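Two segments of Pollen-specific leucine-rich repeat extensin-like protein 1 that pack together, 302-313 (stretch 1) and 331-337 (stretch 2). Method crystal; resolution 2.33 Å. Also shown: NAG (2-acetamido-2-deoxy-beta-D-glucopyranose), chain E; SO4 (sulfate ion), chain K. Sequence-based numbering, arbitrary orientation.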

ATOM      1  N   ILE A 302      16.124  14.157  16.436  1.00 39.50           N
ATOM      2  CA  ILE A 302      15.285  13.099  15.906  1.00 45.18           C
ATOM      3  C   ILE A 302      14.809  12.157  17.006  1.00 37.54           C
ATOM      4  O   ILE A 302      13.625  11.833  17.094  1.00 34.83           O
ATOM      5  CB  ILE A 302      16.071  12.350  14.808  1.00 52.53           C
ATOM      6  CG1 ILE A 302      16.322  13.291  13.627  1.00 56.38           C
ATOM      7  CG2 ILE A 302      15.362  11.090  14.392  1.00 57.75           C
ATOM      8  CD1 ILE A 302      17.432  12.856  12.708  1.00 60.45           C
ATOM      9  N   CYS A 303      15.718  11.737  17.884  1.00 31.11           N
ATOM     10  CA  CYS A 303      15.404  10.728  18.885  1.00 32.11           C
ATOM     11  C   CYS A 303      14.451  11.221  19.965  1.00 39.16           C
ATOM     12  O   CYS A 303      13.893  10.390  20.694  1.00 40.46           O
ATOM     13  CB  CYS A 303      16.691  10.209  19.518  1.00 43.78           C
ATOM     14  SG  CYS A 303      17.765   9.352  18.315  1.00 61.63           S
ATOM     15  N   LYS A 304      14.223  12.534  20.081  1.00 34.27           N
ATOM     16  CA  LYS A 304      13.284  13.038  21.075  1.00 37.22           C
ATOM     17  C   LYS A 304      11.991  13.554  20.456  1.00 44.51           C
ATOM     18  O   LYS A 304      11.236  14.269  21.118  1.00 41.28           O
ATOM     19  CB  LYS A 304      13.960  14.095  21.945  1.00 43.80           C
ATOM     20  CG  LYS A 304      14.767  13.394  23.033  1.00 56.67           C
ATOM     21  CD  LYS A 304      15.857  14.215  23.703  1.00 65.37           C
ATOM     22  CE  LYS A 304      15.324  15.392  24.480  1.00 69.19           C
ATOM     23  NZ  LYS A 304      16.275  15.734  25.578  1.00 66.00           N
ATOM     24  N   LEU A 305      11.713  13.182  19.206  1.00 47.94           N
ATOM     25  CA  LEU A 305      10.422  13.482  18.607  1.00 36.06           C
ATOM     26  C   LEU A 305       9.304  12.916  19.485  1.00 33.19           C
ATOM     27  O   LEU A 305       9.432  11.810  20.020  1.00 37.84           O
ATOM     28  CB  LEU A 305      10.353  12.909  17.194  1.00 36.05           C
ATOM     29  CG  LEU A 305      11.149  13.656  16.109  1.00 38.05           C
ATOM     30  CD1 LEU A 305      11.385  12.785  14.886  1.00 36.49           C
ATOM     31  CD2 LEU A 305      10.465  14.948  15.692  1.00 34.42           C
ATOM     32  N   PRO A 306       8.201  13.649  19.659  1.00 38.99           N
ATOM     33  CA  PRO A 306       7.271  13.338  20.765  1.00 36.35           C
ATOM     34  C   PRO A 306       6.495  12.038  20.621  1.00 45.58           C
ATOM     35  O   PRO A 306       6.206  11.389  21.634  1.00 52.73           O
ATOM     36  CB  PRO A 306       6.323  14.542  20.758  1.00 36.33           C
ATOM     37  CG  PRO A 306       6.380  15.038  19.333  1.00 39.72           C
ATOM     38  CD  PRO A 306       7.801  14.850  18.909  1.00 38.54           C
ATOM     39  N   LYS A 307       6.103  11.649  19.410  1.00 40.38           N
ATOM     40  CA  LYS A 307       5.332  10.425  19.242  1.00 42.36           C
ATOM     41  C   LYS A 307       6.189   9.256  18.781  1.00 41.94           C
ATOM     42  O   LYS A 307       5.668   8.145  18.616  1.00 43.01           O
ATOM     43  CB  LYS A 307       4.170  10.664  18.269  1.00 36.20           C
ATOM     44  CG  LYS A 307       3.084  11.575  18.886  1.00 42.36           C
ATOM     45  CD  LYS A 307       1.976  11.907  17.887  1.00 57.45           C
ATOM     46  CE  LYS A 307       1.268  10.635  17.397  1.00 64.38           C
ATOM     47  NZ  LYS A 307       0.427  10.838  16.176  1.00 60.08           N
ATOM     48  N   LEU A 308       7.492   9.475  18.612  1.00 35.99           N
ATOM     49  CA  LEU A 308       8.380   8.452  18.078  1.00 39.96           C
ATOM     50  C   LEU A 308       8.567   7.349  19.102  1.00 40.00           C
ATOM     51  O   LEU A 308       9.127   7.587  20.170  1.00 47.62           O
ATOM     52  CB  LEU A 308       9.717   9.076  17.712  1.00 34.59           C
ATOM     53  CG  LEU A 308      10.759   8.032  17.317  1.00 39.74           C
ATOM     54  CD1 LEU A 308      10.282   7.197  16.108  1.00 31.44           C
ATOM     55  CD2 LEU A 308      12.076   8.726  17.036  1.00 43.91           C
ATOM     56  N   SER A 309       8.119   6.134  18.790  1.00 34.92           N
ATOM     57  CA  SER A 309       8.228   5.046  19.748  1.00 27.30           C
ATOM     58  C   SER A 309       9.120   3.891  19.298  1.00 28.64           C
ATOM     59  O   SER A 309       9.537   3.096  20.145  1.00 29.47           O
ATOM     60  CB  SER A 309       6.829   4.510  20.108  1.00 30.42           C
ATOM     61  OG  SER A 309       6.268   3.723  19.079  1.00 40.75           O
ATOM     62  N   ASN A 310       9.427   3.778  18.011  1.00 27.47           N
ATOM     63  CA  ASN A 310      10.253   2.694  17.479  1.00 31.33           C
ATOM     64  C   ASN A 310      11.119   3.307  16.384  1.00 33.26           C
ATOM     65  O   ASN A 310      10.607   3.717  15.337  1.00 38.78           O
ATOM     66  CB  ASN A 310       9.396   1.540  16.940  1.00 26.90           C
ATOM     67  CG  ASN A 310      10.201   0.274  16.690  1.00 30.60           C
ATOM     68  OD1 ASN A 310      11.300   0.115  17.212  1.00 38.46           O
ATOM     69  ND2 ASN A 310       9.656  -0.634  15.895  1.00 37.93           N
ATOM     70  N   PHE A 311      12.419   3.418  16.640  1.00 30.46           N
ATOM     71  CA  PHE A 311      13.345   4.056  15.710  1.00 27.22           C
ATOM     72  C   PHE A 311      14.499   3.090  15.480  1.00 32.49           C
ATOM     73  O   PHE A 311      15.332   2.891  16.368  1.00 35.93           O
ATOM     74  CB  PHE A 311      13.823   5.405  16.256  1.00 24.09           C
ATOM     75  CG  PHE A 311      14.847   6.119  15.384  1.00 31.57           C
ATOM     76  CD1 PHE A 311      14.951   5.860  14.026  1.00 30.67           C
ATOM     77  CD2 PHE A 311      15.698   7.071  15.942  1.00 25.32           C
ATOM     78  CE1 PHE A 311      15.891   6.521  13.240  1.00 32.02           C
ATOM     79  CE2 PHE A 311      16.633   7.737  15.166  1.00 30.47           C
ATOM     80  CZ  PHE A 311      16.734   7.462  13.816  1.00 35.79           C
ATOM     81  N   THR A 312      14.527   2.495  14.290  1.00 28.76           N
ATOM     82  CA  THR A 312      15.475   1.461  13.878  1.00 29.21           C
ATOM     83  C   THR A 312      16.431   2.073  12.858  1.00 31.34           C
ATOM     84  O   THR A 312      15.997   2.512  11.791  1.00 27.07           O
ATOM     85  CB  THR A 312      14.725   0.276  13.247  1.00 27.54           C
ATOM     86  OG1 THR A 312      13.797  -0.279  14.191  1.00 35.26           O
ATOM     87  CG2 THR A 312      15.680  -0.806  12.728  1.00 23.52           C
ATOM     88  N   PHE A 313      17.719   2.122  13.183  1.00 37.42           N
ATOM     89  CA  PHE A 313      18.702   2.682  12.261  1.00 24.34           C
ATOM     90  C   PHE A 313      19.897   1.746  12.125  1.00 32.66           C
ATOM     91  O   PHE A 313      21.011   2.174  11.810  1.00 33.94           O
ATOM     92  CB  PHE A 313      19.133   4.092  12.684  1.00 24.60           C
ATOM     93  CG  PHE A 313      19.497   4.227  14.153  1.00 30.56           C
ATOM     94  CD1 PHE A 313      18.515   4.283  15.137  1.00 27.21           C
ATOM     95  CD2 PHE A 313      20.828   4.346  14.537  1.00 29.49           C
ATOM     96  CE1 PHE A 313      18.854   4.422  16.485  1.00 35.91           C
ATOM     97  CE2 PHE A 313      21.186   4.500  15.875  1.00 27.46           C
ATOM     98  CZ  PHE A 313      20.201   4.532  16.855  1.00 38.69           C
TER
HETATM   99  C1  NAG E   1      10.324  -1.882  15.564  1.00 36.41           C
HETATM  100  C2  NAG E   1       9.412  -3.088  15.764  1.00 39.33           C
HETATM  101  C3  NAG E   1      10.097  -4.358  15.261  1.00 41.92           C
HETATM  102  C4  NAG E   1      10.472  -4.195  13.795  1.00 44.86           C
HETATM  103  C5  NAG E   1      11.363  -2.969  13.611  1.00 34.37           C
HETATM  104  C6  NAG E   1      11.578  -2.629  12.154  1.00 41.50           C
HETATM  105  C7  NAG E   1       7.916  -2.663  17.673  1.00 49.99           C
HETATM  106  C8  NAG E   1       7.658  -2.931  19.124  1.00 51.19           C
HETATM  107  N2  NAG E   1       9.013  -3.233  17.157  1.00 45.96           N
HETATM  108  O3  NAG E   1       9.204  -5.459  15.390  1.00 45.55           O
HETATM  109  O4  NAG E   1      11.088  -5.374  13.283  1.00 52.18           O
HETATM  110  O5  NAG E   1      10.740  -1.810  14.190  1.00 34.74           O
HETATM  111  O6  NAG E   1      10.393  -2.083  11.585  1.00 46.04           O
HETATM  112  O7  NAG E   1       7.171  -1.951  17.001  1.00 51.33           O
HETATM  113  S   SO4 K 505      20.370  14.000  25.200  1.00 98.66           S
HETATM  114  O1  SO4 K 505      19.713  13.348  26.335  1.00 98.17           O
HETATM  115  O2  SO4 K 505      20.866  12.988  24.270  1.00 92.86           O
HETATM  116  O3  SO4 K 505      21.498  14.789  25.691  1.00105.52           O
HETATM  117  O4  SO4 K 505      19.423  14.881  24.521  1.00 92.21           O
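Stretch 2 331-337: QEKQFDD

Stretch 2 lies beside stretch 1 as a neighbouring parallel strand. The axes of strands 310-312 and 334-336 approach to 4.7 Å, and their N-to-C directions differ by 4°. The register is one to one: CA of Asn310 lies 4.6 Å from CA of Gln334, CA of Phe311 4.9 Å from CA of Phe335, and CA of Thr312 4.7 Å from CA of Asp336. Past the C-terminal ends of the strands the chains part slightly, with CA of Phe313 5.5 Å from CA of Asp337.

The hydrogen bonds confirm this register. Gln334 N donates to Ser309 O (2.8 Å, 172°), Phe311 N to Gln334 O (2.8 Å, 167°) and Phe313 N to Asp336 O (3.0 Å, 165°). The bond from Asp336 N to Phe311 O is weak, 3.2 Å and bent to 130°; the same oxygen also takes a CA-H...O contact from Phe335 CA at 3.2 Å.

Alternation sends Phe311 and Phe335 to one face of the sheet. There the Phe335 ring fits among side chains of stretch 1: its CD1 is 3.7 Å from Phe311 CB, its CE1 4.1 Å from Cys303 CB, and Cys303 SG lies 5.0 Å from the ring centroid, obliquely. Phe313 adds a further wall, its CE1 4.2 Å from Phe335 CB; Asp336 O and Asp337 CA lie over one face of the Phe313 ring, and its CE2 is 3.4 Å from Asp337 CB.

The most pronounced projection is Lys333. Its nearly extended side chain (m, t, t, t) enters a hollow lined by backbone carbonyls where stretch 1 leaves its helix and turns. NZ donates to Leu305 O at a very short 2.5 Å and to Cys303 O at 3.1 Å, while CE lies 3.1 Å from Leu308 O. Lys333 has 94 Å² covered, the largest share of any residue in the 623 Å² contact.

Asn310, Thr312, Gln334 and Asp336 occupy the other face, where Asn310 ND2 is bonded to NAG C1 (1.5 Å).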

ATOM      1  N   GLN A 331      12.381   3.668  28.622  1.00 35.29           N
ATOM      2  CA  GLN A 331      11.278   2.733  28.799  1.00 41.32           C
ATOM      3  C   GLN A 331      10.119   3.004  27.853  1.00 44.84           C
ATOM      4  O   GLN A 331       9.224   2.162  27.750  1.00 48.36           O
ATOM      5  CB  GLN A 331      10.777   2.771  30.246  1.00 50.39           C
ATOM      6  CG  GLN A 331      11.907   2.703  31.255  1.00 59.62           C
ATOM      7  CD  GLN A 331      11.425   2.626  32.689  1.00 64.79           C
ATOM      8  OE1 GLN A 331      10.230   2.478  32.955  1.00 75.87           O
ATOM      9  NE2 GLN A 331      12.355   2.725  33.624  1.00 57.62           N
ATOM     10  N   GLU A 332      10.115   4.147  27.162  1.00 39.57           N
ATOM     11  CA  GLU A 332       9.036   4.496  26.244  1.00 46.84           C
ATOM     12  C   GLU A 332       9.414   4.344  24.785  1.00 44.80           C
ATOM     13  O   GLU A 332       8.532   4.147  23.949  1.00 53.05           O
ATOM     14  CB  GLU A 332       8.573   5.946  26.456  1.00 52.85           C
ATOM     15  CG  GLU A 332       7.814   6.210  27.743  1.00 68.21           C
ATOM     16  CD  GLU A 332       8.739   6.552  28.891  1.00 87.71           C
ATOM     17  OE1 GLU A 332       8.587   5.952  29.976  1.00 94.08           O
ATOM     18  OE2 GLU A 332       9.630   7.411  28.706  1.00 94.78           O
ATOM     19  N   LYS A 333      10.694   4.433  24.458  1.00 44.39           N
ATOM     20  CA  LYS A 333      11.137   4.515  23.080  1.00 36.10           C
ATOM     21  C   LYS A 333      12.064   3.352  22.785  1.00 35.63           C
ATOM     22  O   LYS A 333      13.004   3.096  23.539  1.00 35.34           O
ATOM     23  CB  LYS A 333      11.834   5.846  22.815  1.00 37.43           C
ATOM     24  CG  LYS A 333      10.892   7.021  22.981  1.00 39.83           C
ATOM     25  CD  LYS A 333      11.484   8.281  22.400  1.00 40.91           C
ATOM     26  CE  LYS A 333      10.441   9.364  22.328  1.00 43.04           C
ATOM     27  NZ  LYS A 333      10.905  10.439  21.426  1.00 53.41           N
ATOM     28  N   GLN A 334      11.778   2.642  21.705  1.00 32.07           N
ATOM     29  CA  GLN A 334      12.580   1.520  21.261  1.00 31.53           C
ATOM     30  C   GLN A 334      13.529   1.988  20.166  1.00 32.56           C
ATOM     31  O   GLN A 334      13.103   2.613  19.188  1.00 32.16           O
ATOM     32  CB  GLN A 334      11.688   0.394  20.751  1.00 27.64           C
ATOM     33  CG  GLN A 334      12.428  -0.882  20.426  1.00 48.11           C
ATOM     34  CD  GLN A 334      13.091  -1.487  21.648  1.00 64.67           C
ATOM     35  OE1 GLN A 334      14.320  -1.553  21.740  1.00 73.07           O
ATOM     36  NE2 GLN A 334      12.276  -1.927  22.600  1.00 66.93           N
ATOM     37  N   PHE A 335      14.813   1.691  20.344  1.00 34.90           N
ATOM     38  CA  PHE A 335      15.854   2.019  19.389  1.00 27.13           C
ATOM     39  C   PHE A 335      16.595   0.753  18.993  1.00 28.46           C
ATOM     40  O   PHE A 335      16.535  -0.268  19.678  1.00 29.85           O
ATOM     41  CB  PHE A 335      16.831   3.051  19.954  1.00 29.62           C
ATOM     42  CG  PHE A 335      16.178   4.332  20.367  1.00 37.22           C
ATOM     43  CD1 PHE A 335      15.738   5.242  19.407  1.00 32.07           C
ATOM     44  CD2 PHE A 335      15.991   4.632  21.714  1.00 34.60           C
ATOM     45  CE1 PHE A 335      15.139   6.440  19.781  1.00 33.08           C
ATOM     46  CE2 PHE A 335      15.388   5.830  22.095  1.00 35.84           C
ATOM     47  CZ  PHE A 335      14.954   6.737  21.122  1.00 33.20           C
ATOM     48  N   ASP A 336      17.282   0.825  17.861  1.00 31.65           N
ATOM     49  CA  ASP A 336      18.071  -0.305  17.382  1.00 32.77           C
ATOM     50  C   ASP A 336      19.240   0.250  16.576  1.00 39.32           C
ATOM     51  O   ASP A 336      19.028   0.916  15.554  1.00 35.09           O
ATOM     52  CB  ASP A 336      17.189  -1.237  16.560  1.00 29.43           C
ATOM     53  CG  ASP A 336      17.910  -2.484  16.084  1.00 35.90           C
ATOM     54  OD1 ASP A 336      19.137  -2.588  16.267  1.00 37.29           O
ATOM     55  OD2 ASP A 336      17.232  -3.363  15.502  1.00 45.69           O
ATOM     56  N   ASP A 337      20.473   0.006  17.058  1.00 31.53           N
ATOM     57  CA  ASP A 337      21.671   0.588  16.453  1.00 32.02           C
ATOM     58  C   ASP A 337      22.718  -0.465  16.096  1.00 30.77           C
ATOM     59  O   ASP A 337      23.888  -0.125  15.901  1.00 37.99           O
ATOM     60  CB  ASP A 337      22.280   1.669  17.359  1.00 30.03           C
ATOM     61  CG  ASP A 337      22.868   1.115  18.688  1.00 37.82           C
ATOM     62  OD1 ASP A 337      22.790  -0.112  18.985  1.00 34.41           O
ATOM     63  OD2 ASP A 337      23.412   1.952  19.454  1.00 41.12           O
TER